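Local atomic coordinates of putative NADPH-dependent oxidoreductase (Desulfitobacterium hafniense DCB-2, PDB entry 3DB2), a protein that probably catalyses NADPH-dependent oxidation or reduction of a substrate not yet identified, as a two-domain dehydrogenase with a Rossmann fold. Residues L30-C35 and K48-A53; G123-R128 and R304-E309. All blocks are in the same frame, centred on the assembly; numbering follows the deposited sequence.

Contact 1: L30-C35 and K48-A53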
ATOM      1  N   LEU C  30     -38.143 -13.093   3.422  1.00 22.81           N
ATOM      2  CA  LEU C  30     -38.542 -11.722   3.638  1.00 22.23           C
ATOM      3  C   LEU C  30     -39.826 -11.391   2.873  1.00 29.31           C
ATOM      4  O   LEU C  30     -40.044 -11.964   1.814  1.00 25.88           O
ATOM      5  CB  LEU C  30     -37.459 -10.754   3.153  1.00 23.63           C
ATOM      6  CG  LEU C  30     -36.031 -10.998   3.628  1.00 25.15           C
ATOM      7  CD1 LEU C  30     -35.009 -10.138   2.911  1.00 26.13           C
ATOM      8  CD2 LEU C  30     -35.940 -10.718   5.131  1.00 23.41           C
ATOM      9  N   LYS C  31     -40.583 -10.463   3.438  1.00 26.71           N
ATOM     10  CA  LYS C  31     -41.770  -9.859   2.840  1.00 25.81           C
ATOM     11  C   LYS C  31     -41.750  -8.348   3.044  1.00 20.89           C
ATOM     12  O   LYS C  31     -41.856  -7.859   4.170  1.00 17.96           O
ATOM     13  CB  LYS C  31     -43.049 -10.456   3.438  1.00 22.40           C
ATOM     14  CG  LYS C  31     -44.318  -9.682   3.225  1.00 32.47           C
ATOM     15  CD  LYS C  31     -45.257  -9.698   4.414  1.00 42.18           C
ATOM     16  N   LEU C  32     -41.578  -7.580   1.974  1.00 20.25           N
ATOM     17  CA  LEU C  32     -41.685  -6.129   2.089  1.00 17.73           C
ATOM     18  C   LEU C  32     -43.156  -5.728   2.239  1.00 24.24           C
ATOM     19  O   LEU C  32     -43.926  -5.919   1.297  1.00 30.22           O
ATOM     20  CB  LEU C  32     -41.056  -5.459   0.897  1.00 23.03           C
ATOM     21  CG  LEU C  32     -40.845  -3.966   0.730  1.00 23.25           C
ATOM     22  CD1 LEU C  32     -40.382  -3.205   1.951  1.00 24.30           C
ATOM     23  CD2 LEU C  32     -39.794  -3.732  -0.366  1.00 31.21           C
ATOM     24  N   VAL C  33     -43.479  -5.177   3.394  1.00 22.20           N
ATOM     25  CA  VAL C  33     -44.789  -4.738   3.829  1.00 21.21           C
ATOM     26  C   VAL C  33     -45.054  -3.272   3.514  1.00 26.09           C
ATOM     27  O   VAL C  33     -46.052  -2.853   2.909  1.00 27.16           O
ATOM     28  CB  VAL C  33     -44.930  -4.912   5.364  1.00 20.84           C
ATOM     29  CG1 VAL C  33     -46.278  -4.365   5.816  1.00 29.99           C
ATOM     30  CG2 VAL C  33     -44.767  -6.344   5.816  1.00 23.06           C
ATOM     31  N   THR C  34     -44.139  -2.376   3.902  1.00 16.39           N
ATOM     32  CA  THR C  34     -44.388  -0.962   3.695  1.00 19.20           C
ATOM     33  C   THR C  34     -43.064  -0.225   3.573  1.00 21.17           C
ATOM     34  O   THR C  34     -41.974  -0.808   3.642  1.00 17.12           O
ATOM     35  CB  THR C  34     -45.280  -0.414   4.828  1.00 19.83           C
ATOM     36  OG1 THR C  34     -45.734   0.895   4.495  1.00 22.57           O
ATOM     37  CG2 THR C  34     -44.512  -0.335   6.138  1.00 20.40           C
ATOM     38  N   CYS C  35     -43.168   1.074   3.369  1.00 19.83           N
ATOM     39  CA  CYS C  35     -42.055   1.988   3.230  1.00 18.39           C
ATOM     40  C   CYS C  35     -42.420   3.371   3.752  1.00 23.84           C
ATOM     41  O   CYS C  35     -43.583   3.826   3.835  1.00 23.53           O
ATOM     42  CB  CYS C  35     -41.614   1.988   1.769  1.00 25.47           C
ATOM     43  SG  CYS C  35     -42.708   2.984   0.696  1.00 25.84           S
ATOM     44  N   LYS C  48     -44.846   1.513  -5.478  1.00 29.21           N
ATOM     45  CA  LYS C  48     -45.364   0.953  -6.744  1.00 34.56           C
ATOM     46  C   LYS C  48     -44.367  -0.046  -7.310  1.00 33.19           C
ATOM     47  O   LYS C  48     -44.684  -1.182  -7.659  1.00 39.21           O
ATOM     48  CB  LYS C  48     -45.655   2.127  -7.673  1.00 31.51           C
ATOM     49  CG  LYS C  48     -46.266   1.752  -9.010  1.00 38.78           C
ATOM     50  CD  LYS C  48     -46.540   2.981  -9.877  1.00 42.98           C
ATOM     51  N   ARG C  49     -43.109   0.381  -7.394  1.00 34.12           N
ATOM     52  CA  ARG C  49     -42.014  -0.463  -7.863  1.00 28.32           C
ATOM     53  C   ARG C  49     -42.001  -1.818  -7.185  1.00 33.61           C
ATOM     54  O   ARG C  49     -41.925  -2.867  -7.813  1.00 41.54           O
ATOM     55  CB  ARG C  49     -40.685   0.245  -7.580  1.00 32.18           C
ATOM     56  CG  ARG C  49     -39.477  -0.605  -7.927  1.00 41.27           C
ATOM     57  CD  ARG C  49     -39.174  -0.651  -9.410  1.00 46.74           C
ATOM     58  NE  ARG C  49     -37.764  -0.352  -9.632  1.00 52.24           N
ATOM     59  CZ  ARG C  49     -36.780  -1.235  -9.502  1.00 55.07           C
ATOM     60  NH1 ARG C  49     -37.018  -2.497  -9.156  1.00 53.02           N
ATOM     61  NH2 ARG C  49     -35.536  -0.822  -9.734  1.00 63.53           N
ATOM     62  N   TYR C  50     -42.048  -1.829  -5.847  1.00 34.71           N
ATOM     63  CA  TYR C  50     -41.922  -3.098  -5.128  1.00 29.32           C
ATOM     64  C   TYR C  50     -43.280  -3.550  -4.657  1.00 31.75           C
ATOM     65  O   TYR C  50     -43.490  -4.596  -4.040  1.00 33.71           O
ATOM     66  CB  TYR C  50     -40.889  -2.899  -3.999  1.00 33.31           C
ATOM     67  CG  TYR C  50     -39.547  -2.493  -4.588  1.00 27.23           C
ATOM     68  CD1 TYR C  50     -38.754  -3.454  -5.227  1.00 28.35           C
ATOM     69  CD2 TYR C  50     -39.058  -1.209  -4.524  1.00 24.82           C
ATOM     70  CE1 TYR C  50     -37.531  -3.122  -5.773  1.00 23.56           C
ATOM     71  CE2 TYR C  50     -37.835  -0.870  -5.067  1.00 27.02           C
ATOM     72  CZ  TYR C  50     -37.074  -1.843  -5.702  1.00 24.93           C
ATOM     73  OH  TYR C  50     -35.854  -1.511  -6.240  1.00 33.81           O
ATOM     74  N   ASN C  51     -44.333  -2.771  -4.960  1.00 40.57           N
ATOM     75  CA  ASN C  51     -45.671  -3.185  -4.542  1.00 38.49           C
ATOM     76  C   ASN C  51     -45.842  -3.471  -3.054  1.00 35.69           C
ATOM     77  O   ASN C  51     -46.222  -4.541  -2.572  1.00 35.33           O
ATOM     78  CB  ASN C  51     -46.110  -4.452  -5.293  1.00 43.97           C
ATOM     79  CG  ASN C  51     -47.598  -4.219  -5.603  1.00 50.98           C
ATOM     80  OD1 ASN C  51     -47.889  -3.227  -6.279  1.00 58.25           O
ATOM     81  ND2 ASN C  51     -48.441  -5.098  -5.091  1.00 46.07           N
ATOM     82  N   CYS C  52     -45.562  -2.476  -2.228  1.00 29.69           N
ATOM     83  CA  CYS C  52     -45.877  -2.613  -0.798  1.00 30.97           C
ATOM     84  C   CYS C  52     -46.757  -1.421  -0.431  1.00 34.83           C
ATOM     85  O   CYS C  52     -47.140  -0.709  -1.377  1.00 38.28           O
ATOM     86  CB  CYS C  52     -44.588  -2.667  -0.006  1.00 28.97           C
ATOM     87  SG  CYS C  52     -43.423  -1.328  -0.371  1.00 29.56           S
ATOM     88  N   ALA C  53     -47.038  -1.224   0.851  1.00 30.95           N
ATOM     89  CA  ALA C  53     -47.691  -0.031   1.335  1.00 28.76           C
ATOM     90  C   ALA C  53     -46.678   1.106   1.467  1.00 27.95           C
ATOM     91  O   ALA C  53     -45.461   0.975   1.414  1.00 31.40           O
ATOM     92  CB  ALA C  53     -48.397  -0.248   2.675  1.00 35.18           C
TER
HETATM   93  O   HOH W   1     -46.112  -6.426  -0.540  1.00 63.78           O

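Contact 2: G123-R128 and R304-E309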
ATOM      1  N   GLY C 123     -24.890  -3.020   8.058  1.00 17.39           N
ATOM      2  CA  GLY C 123     -24.536  -3.680   6.854  1.00 15.30           C
ATOM      3  C   GLY C 123     -23.264  -3.212   6.189  1.00 17.84           C
ATOM      4  O   GLY C 123     -23.290  -2.332   5.352  1.00 31.62           O
ATOM      5  N   HIS C 124     -22.149  -3.864   6.518  1.00 17.56           N
ATOM      6  CA  HIS C 124     -20.891  -3.869   5.779  1.00 13.58           C
ATOM      7  C   HIS C 124     -20.824  -5.160   4.961  1.00 15.39           C
ATOM      8  O   HIS C 124     -20.438  -6.200   5.483  1.00 19.57           O
ATOM      9  CB  HIS C 124     -19.703  -3.802   6.725  1.00 17.16           C
ATOM     10  CG  HIS C 124     -19.775  -2.759   7.780  1.00 17.50           C
ATOM     11  ND1 HIS C 124     -20.676  -2.747   8.811  1.00 17.54           N
ATOM     12  CD2 HIS C 124     -19.004  -1.668   7.947  1.00 18.45           C
ATOM     13  CE1 HIS C 124     -20.470  -1.699   9.569  1.00 22.06           C
ATOM     14  NE2 HIS C 124     -19.454  -1.026   9.069  1.00 17.47           N
ATOM     15  N   SER C 125     -21.236  -5.153   3.693  1.00 16.21           N
ATOM     16  CA  SER C 125     -21.513  -6.438   3.046  1.00 16.29           C
ATOM     17  C   SER C 125     -20.322  -7.011   2.313  1.00 13.69           C
ATOM     18  O   SER C 125     -20.413  -8.148   1.883  1.00 16.17           O
ATOM     19  CB  SER C 125     -22.688  -6.290   2.051  1.00 14.73           C
ATOM     20  OG  SER C 125     -22.281  -5.525   0.919  1.00 19.22           O
ATOM     21  N   SER C 126     -19.247  -6.247   2.150  1.00 16.00           N
ATOM     22  CA  SER C 126     -18.051  -6.730   1.465  1.00 16.83           C
ATOM     23  C   SER C 126     -17.479  -8.009   2.059  1.00 13.07           C
ATOM     24  O   SER C 126     -16.964  -8.878   1.345  1.00 15.52           O
ATOM     25  CB  SER C 126     -16.947  -5.618   1.454  1.00 15.92           C
ATOM     26  OG  SER C 126     -15.941  -5.964   0.522  1.00 31.80           O
ATOM     27  N   ARG C 127     -17.517  -8.137   3.394  1.00 16.90           N
ATOM     28  CA  ARG C 127     -16.979  -9.291   4.081  1.00 17.11           C
ATOM     29  C   ARG C 127     -17.768 -10.550   3.698  1.00 19.34           C
ATOM     30  O   ARG C 127     -17.236 -11.638   3.876  1.00 18.98           O
ATOM     31  CB  ARG C 127     -16.976  -9.171   5.606  1.00 15.09           C
ATOM     32  CG  ARG C 127     -18.302  -9.025   6.300  1.00 17.07           C
ATOM     33  CD  ARG C 127     -18.212  -9.404   7.756  1.00 18.78           C
ATOM     34  NE  ARG C 127     -17.668  -8.324   8.588  1.00 14.59           N
ATOM     35  CZ  ARG C 127     -17.382  -8.548   9.876  1.00 19.72           C
ATOM     36  NH1 ARG C 127     -17.576  -9.740  10.411  1.00 19.29           N
ATOM     37  NH2 ARG C 127     -16.889  -7.612  10.680  1.00 18.44           N
ATOM     38  N   ARG C 128     -18.966 -10.364   3.171  1.00 17.34           N
ATOM     39  CA  ARG C 128     -19.820 -11.473   2.782  1.00 19.89           C
ATOM     40  C   ARG C 128     -19.495 -12.031   1.401  1.00 18.75           C
ATOM     41  O   ARG C 128     -19.920 -13.151   1.065  1.00 20.99           O
ATOM     42  CB  ARG C 128     -21.289 -11.048   2.795  1.00 23.96           C
ATOM     43  CG  ARG C 128     -21.727 -10.237   3.991  1.00 22.18           C
ATOM     44  CD  ARG C 128     -23.086 -10.646   4.484  1.00 27.41           C
ATOM     45  NE  ARG C 128     -23.248 -10.185   5.855  1.00 25.57           N
ATOM     46  CZ  ARG C 128     -23.505 -10.817   6.973  1.00 19.56           C
ATOM     47  NH1 ARG C 128     -23.671 -12.114   7.000  1.00 16.16           N
ATOM     48  NH2 ARG C 128     -23.602 -10.125   8.102  1.00 26.76           N
ATOM     49  N   ARG C 304     -28.215  -9.440  -0.465  1.00 18.13           N
ATOM     50  CA  ARG C 304     -29.322 -10.296  -0.062  1.00 16.85           C
ATOM     51  C   ARG C 304     -29.040 -11.064   1.216  1.00 19.82           C
ATOM     52  O   ARG C 304     -29.854 -11.094   2.138  1.00 15.71           O
ATOM     53  CB  ARG C 304     -29.625 -11.303  -1.176  1.00 18.44           C
ATOM     54  CG  ARG C 304     -30.656 -12.348  -0.800  1.00 22.14           C
ATOM     55  CD  ARG C 304     -31.065 -13.154  -2.031  1.00 27.18           C
ATOM     56  NE  ARG C 304     -31.928 -14.275  -1.671  1.00 29.83           N
ATOM     57  CZ  ARG C 304     -32.392 -15.184  -2.514  1.00 30.25           C
ATOM     58  NH1 ARG C 304     -32.104 -15.172  -3.800  1.00 23.46           N
ATOM     59  NH2 ARG C 304     -33.170 -16.160  -2.065  1.00 28.32           N
ATOM     60  N   VAL C 305     -27.860 -11.691   1.292  1.00 19.92           N
ATOM     61  CA  VAL C 305     -27.570 -12.528   2.458  1.00 18.28           C
ATOM     62  C   VAL C 305     -27.464 -11.694   3.727  1.00 19.16           C
ATOM     63  O   VAL C 305     -27.778 -12.232   4.798  1.00 18.90           O
ATOM     64  CB  VAL C 305     -26.310 -13.392   2.320  1.00 22.21           C
ATOM     65  CG1 VAL C 305     -26.477 -14.364   1.168  1.00 21.86           C
ATOM     66  CG2 VAL C 305     -25.060 -12.522   2.163  1.00 20.22           C
ATOM     67  N   GLU C 306     -27.059 -10.440   3.656  1.00 19.39           N
ATOM     68  CA  GLU C 306     -26.920  -9.681   4.908  1.00 21.27           C
ATOM     69  C   GLU C 306     -28.269  -9.343   5.540  1.00 21.46           C
ATOM     70  O   GLU C 306     -28.397  -9.393   6.765  1.00 21.92           O
ATOM     71  CB  GLU C 306     -26.060  -8.451   4.692  1.00 24.87           C
ATOM     72  CG  GLU C 306     -26.659  -7.181   4.148  1.00 29.06           C
ATOM     73  CD  GLU C 306     -25.670  -6.022   4.036  1.00 18.75           C
ATOM     74  OE1 GLU C 306     -24.760  -5.876   4.876  1.00 22.73           O
ATOM     75  OE2 GLU C 306     -25.802  -5.222   3.091  1.00 30.69           O
ATOM     76  N   VAL C 307     -29.270  -9.034   4.715  1.00 20.13           N
ATOM     77  CA  VAL C 307     -30.636  -8.823   5.217  1.00 20.14           C
ATOM     78  C   VAL C 307     -31.248 -10.127   5.712  1.00 19.92           C
ATOM     79  O   VAL C 307     -31.888 -10.200   6.773  1.00 20.90           O
ATOM     80  CB  VAL C 307     -31.501  -8.142   4.135  1.00 21.63           C
ATOM     81  CG1 VAL C 307     -32.893  -7.812   4.670  1.00 24.93           C
ATOM     82  CG2 VAL C 307     -30.799  -6.878   3.616  1.00 17.26           C
ATOM     83  N   GLU C 308     -31.043 -11.220   4.978  1.00 18.69           N
ATOM     84  CA  GLU C 308     -31.512 -12.541   5.342  1.00 19.51           C
ATOM     85  C   GLU C 308     -30.977 -13.042   6.691  1.00 19.09           C
ATOM     86  O   GLU C 308     -31.655 -13.792   7.401  1.00 19.59           O
ATOM     87  CB  GLU C 308     -31.151 -13.601   4.287  1.00 21.54           C
ATOM     88  CG  GLU C 308     -32.076 -13.529   3.065  1.00 20.52           C
ATOM     89  CD  GLU C 308     -31.660 -14.518   1.997  1.00 26.49           C
ATOM     90  OE1 GLU C 308     -30.507 -15.023   2.011  1.00 25.54           O
ATOM     91  OE2 GLU C 308     -32.486 -14.812   1.113  1.00 23.40           O
ATOM     92  N   GLU C 309     -29.759 -12.625   7.034  1.00 18.28           N
ATOM     93  CA  GLU C 309     -29.151 -13.018   8.293  1.00 20.74           C
ATOM     94  C   GLU C 309     -29.964 -12.434   9.446  1.00 19.07           C
ATOM     95  O   GLU C 309     -30.139 -13.001  10.527  1.00 18.50           O
ATOM     96  CB  GLU C 309     -27.721 -12.492   8.375  1.00 19.70           C
ATOM     97  CG  GLU C 309     -27.124 -12.401   9.769  1.00 20.92           C
ATOM     98  CD  GLU C 309     -25.609 -12.324   9.755  1.00 24.57           C
ATOM     99  OE1 GLU C 309     -24.948 -13.284   9.289  1.00 27.80           O
ATOM    100  OE2 GLU C 309     -25.082 -11.290  10.191  1.00 22.64           O
TER
HETATM  101  O   HOH W   2     -22.938  -7.541   6.576  1.00 23.77           O

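Contact 1: L30-C35 and K48-A53
The side chain of C52 is the bump of this contact, and the strand L30-C35 supplies the hollow that receives it. Its CB sits 3.3 Å from V33 O and also close to the carbonyl oxygen of L32, while SG, placed between the backbone N and the carbonyl carbon (chi1 51°), turns inward to lie 3.8 Å from L32 CG. Farther along the strand the sulfur makes looser contacts with T34 C and C35 CB, so a compact, weakly polar group packs against main chain as well as side chains. L32 forms the next ridge: with CG anti to its own backbone N it pushes CD2 to 3.9 Å from Y50 CB, at the stem of the tyrosine. The Y50 ring leads away from the strand, toward D22, which its OH hydrogen-bonds, and F46 of the same helix adds to the cover over L32. Beyond C52 comes A53, whose methyl lies against V33 O and against T34 OG1, 3.4 Å from the latter; that hydroxyl is bonded to D55. A small residue suits a place where the backbones draw so near, for A53 N donates a 2.8 Å hydrogen bond to V33 O that is nearly straight (164°). Upstream, where the chains have spread apart, a water takes over, giving one proton to L32 O at 2.9 Å and the other to N51 O at 2.8 Å. N51, with positive phi (55°), is the C-prime residue of the Schellman motif that ends the helix and turns the chain back toward the strand. Strand 30-36, helix 40-50 and the short edge strand 53-54 thereby form a beta-alpha-beta unit at the margin of the parallel sheet of a Rossmann fold.

Contact 2: G123-R128 and R304-E309
R128 and E309 form a paired salt bridge: NH1 of R128 donates to E309 OE1 at 2.9 Å and NH2 of R128 to E309 OE2 at 2.8 Å. The guanidinium presents its end, but the carboxylate is turned 77° against it, so both oxygens are met from above their plane instead of in the coplanar fork of a flat bidentate pair. E309 OE2 takes a further hydrogen bond from the backbone N of E321, which helps fix the carboxylate. The N-H on NE of R128 points to a water 2.8 Å away; that water gives its protons to H124 O and to E306 OE1, each at 3.0 Å. E306 thus meets the arginine through water, while its OE2 is hydrogen-bonded to Y94 OH. Packing follows from this polar frame. The chain of R128, bent at chi2, crosses E306 at about a right angle, with NE 3.5 Å from E306 CB and one guanidinium face lying over E306 CA. V305 closes the aliphatic side, its CG2 touching R128 CD at 3.6 Å. E306 extends beyond CG into the turn, where OE1 presses to 3.0 Å from G123 CA; glycine suits this position because any CB would collide with that oxygen. S125 puts its CB against the same carboxylate and sends OG to H302. Replacing R128 by a leucine would remove both bonds to E309 and the NE donor to the water, and would probably leave the buried E306 with less compensating charge nearby and loosen the joint with helix 302-316. With the arginine's charge close by, a water donating to OE1 and a hydrogen bond between OE2 and Y94 OH, E306 is likely to remain ionised despite its burial, as E309 probably does through direct pairing.

In the fold
Contact 1 closes a local unit at one margin of the parallel sheet, whereas contact 2 joins the turn after strand 120-123, the opposite edge strand within the chain, to helix 302-316 from far along the sequence. Their centres are 20 Å apart, yet they touch: L30 CD1 of strand 30-36 packs at 3.6 Å against V307 CG1 of that helix. Both contacts border helix 15-24: V307 and E306 rest on its M20, and Y50 touches its A21 and lies near, without touching, the residues of the Rossmann-type glycine-rich pattern. The turn carrying that pattern and the N-terminal end of helix 15-24 probably face the cofactor's pyrophosphate.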